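Local coordinates for GTPase activator-like protein (PDB 6SSH) that probably stimulates GTP hydrolysis by a small GTPase, being the GAP domain of a fungal TSC2, at residues I178-K181 against A182-S185. Numbering follows the deposited sequence. Where two conformers were deposited one is given.
Sequences ISLK and ALPS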
ATOM      1  N   ILE A 178       3.544 -14.611  -8.020  1.00 15.75           N
ATOM      2  CA  ILE A 178       2.890 -13.725  -9.020  1.00 15.51           C
ATOM      3  C   ILE A 178       3.995 -13.008  -9.764  1.00 15.11           C
ATOM      4  O   ILE A 178       4.939 -12.501  -9.143  1.00 15.58           O
ATOM      5  CB  ILE A 178       1.984 -12.684  -8.310  1.00 16.18           C
ATOM      6  CG1 ILE A 178       0.908 -13.328  -7.439  1.00 16.76           C
ATOM      7  CG2 ILE A 178       1.361 -11.743  -9.285  1.00 18.47           C
ATOM      8  CD1 ILE A 178      -0.108 -14.083  -8.174  1.00 19.02           C
ATOM      9  N   SER A 179       3.905 -12.920 -11.103  1.00 16.35           N
ATOM     10  CA  SER A 179       4.918 -12.198 -11.854  1.00 14.69           C
ATOM     11  C   SER A 179       4.771 -10.691 -11.601  1.00 14.55           C
ATOM     12  O   SER A 179       3.689 -10.192 -11.267  1.00 15.07           O
ATOM     13  CB  SER A 179       4.834 -12.504 -13.344  1.00 17.41           C
ATOM     14  OG  SER A 179       3.666 -11.859 -13.884  1.00 17.73           O
ATOM     15  N   LEU A 180       5.859  -9.964 -11.806  1.00 16.20           N
ATOM     16  CA  LEU A 180       5.770  -8.500 -11.737  1.00 15.21           C
ATOM     17  C   LEU A 180       4.782  -7.967 -12.752  1.00 14.65           C
ATOM     18  O   LEU A 180       4.109  -7.003 -12.409  1.00 15.85           O
ATOM     19  CB  LEU A 180       7.136  -7.843 -11.975  1.00 16.91           C
ATOM     20  CG  LEU A 180       8.135  -8.082 -10.855  1.00 20.01           C
ATOM     21  CD1 LEU A 180       9.482  -7.457 -11.217  1.00 23.34           C
ATOM     22  CD2 LEU A 180       7.640  -7.548  -9.541  1.00 20.74           C
ATOM     23  N   LYS A 181       4.680  -8.561 -13.938  1.00 16.29           N
ATOM     24  CA  LYS A 181       3.674  -8.089 -14.909  1.00 18.50           C
ATOM     25  C   LYS A 181       2.255  -8.228 -14.410  1.00 17.53           C
ATOM     26  O   LYS A 181       1.441  -7.336 -14.609  1.00 18.32           O
ATOM     27  CB  LYS A 181       3.840  -8.843 -16.225  1.00 20.38           C
ATOM     28  CG  LYS A 181       2.975  -8.304 -17.381  1.00 25.27           C
ATOM     29  CD  LYS A 181       3.172  -9.131 -18.650  1.00 30.27           C
ATOM     30  CE  LYS A 181       2.420  -8.514 -19.837  1.00 35.71           C
ATOM     31  NZ  LYS A 181       2.771  -7.076 -20.054  1.00 39.71           N
ATOM     32  N   ALA A 182       1.927  -9.329 -13.765  1.00 16.25           N
ATOM     33  CA  ALA A 182       0.586  -9.580 -13.271  1.00 14.07           C
ATOM     34  C   ALA A 182       0.274  -8.901 -11.967  1.00 14.53           C
ATOM     35  O   ALA A 182      -0.896  -8.782 -11.561  1.00 15.93           O
ATOM     36  CB  ALA A 182       0.379 -11.056 -13.105  1.00 16.86           C
ATOM     37  N   LEU A 183       1.313  -8.441 -11.303  1.00 13.85           N
ATOM     38  CA  LEU A 183       1.194  -7.992  -9.918  1.00 14.32           C
ATOM     39  C   LEU A 183       0.237  -6.821  -9.664  1.00 13.08           C
ATOM     40  O   LEU A 183      -0.566  -6.903  -8.753  1.00 13.69           O
ATOM     41  CB  LEU A 183       2.592  -7.747  -9.356  1.00 13.30           C
ATOM     42  CG  LEU A 183       2.581  -7.378  -7.874  1.00 13.48           C
ATOM     43  CD1 LEU A 183       2.076  -8.578  -7.014  1.00 14.11           C
ATOM     44  CD2 LEU A 183       4.013  -6.932  -7.475  1.00 14.94           C
ATOM     45  N   PRO A 184       0.336  -5.736 -10.447  1.00 13.21           N
ATOM     46  CA  PRO A 184      -0.534  -4.625 -10.044  1.00 13.88           C
ATOM     47  C   PRO A 184      -2.025  -4.951 -10.177  1.00 13.59           C
ATOM     48  O   PRO A 184      -2.809  -4.575  -9.293  1.00 14.58           O
ATOM     49  CB  PRO A 184      -0.178  -3.520 -11.049  1.00 18.04           C
ATOM     50  CG  PRO A 184       1.092  -3.913 -11.699  1.00 18.89           C
ATOM     51  CD  PRO A 184       1.308  -5.382 -11.491  1.00 15.30           C
ATOM     52  N   SER A 185      -2.455  -5.615 -11.226  1.00 16.18           N
ATOM     53  CA  SER A 185      -3.868  -5.955 -11.331  0.61 15.29           C
ATOM     54  C   SER A 185      -4.294  -6.937 -10.249  1.00 15.30           C
ATOM     55  O   SER A 185      -5.426  -6.854  -9.732  1.00 16.49           O
ATOM     56  CB  SER A 185      -4.224  -6.442 -12.732  0.61 21.03           C
ATOM     57  OG  SER A 185      -3.555  -7.629 -13.041  0.61 21.15           O
TER
HETATM   58  O   HOH W   1      -1.134  -6.411 -13.856  1.00 20.51           O
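Ser179 turns its hydroxyl onto the backbone of Ala182, three residues further on. Ala182 N donates to Ser179 OG at 3.1 Å, with an N-H...O angle of 157°. The serine's chi1 of 72° places OG between its own backbone N and carbonyl carbon, from where it faces the amide in the turn. This side-chain to backbone bond forms where strand 176-179 leads into the turn. The methyl of Ala182 lies beside the same hydroxyl, with CB 3.5 Å from Ser179 OG.

The chain then bends back so that Leu183 comes near Ile178. Ile178 CG2, the branch anti to the backbone N, lies against the backbone of Leu183, 3.8 Å from its CA. The same methyl, CG2, touches Ala182 CB and Leu183 CD1, each at 4.0 Å. While Leu183 CD1 meets Ile178 CG2, Leu183 CD2 reaches Leu180 CD2 at 4.2 Å. Leu183 also touches Val156 and Val158 of strand 155-162 and Phe33 of helix 28-37, so it is buried.

Leu183 N makes a weak hydrogen bond to Leu180 O at 3.3 Å. Pro184 CD packs against this same carbonyl oxygen. Proline has no amide hydrogen to give, which suits an early position in helix 183-201. A water donates to Lys181 O at 2.8 Å and accepts from Ser185 N, linking a carbonyl to the amide four residues on.

The contact is a tight turn joining the edge strand 176-179 to the C-terminal helix of the Rap/ran-GAP domain. The Ser179 hydroxyl and the water are polar links within it. With the Ser179 hydroxyl taking the amide of Ala182, the methyls of Ile178 and Leu183, and the partners of Leu183 in strand 155-162 and helix 28-37, hold the turn on the sheet.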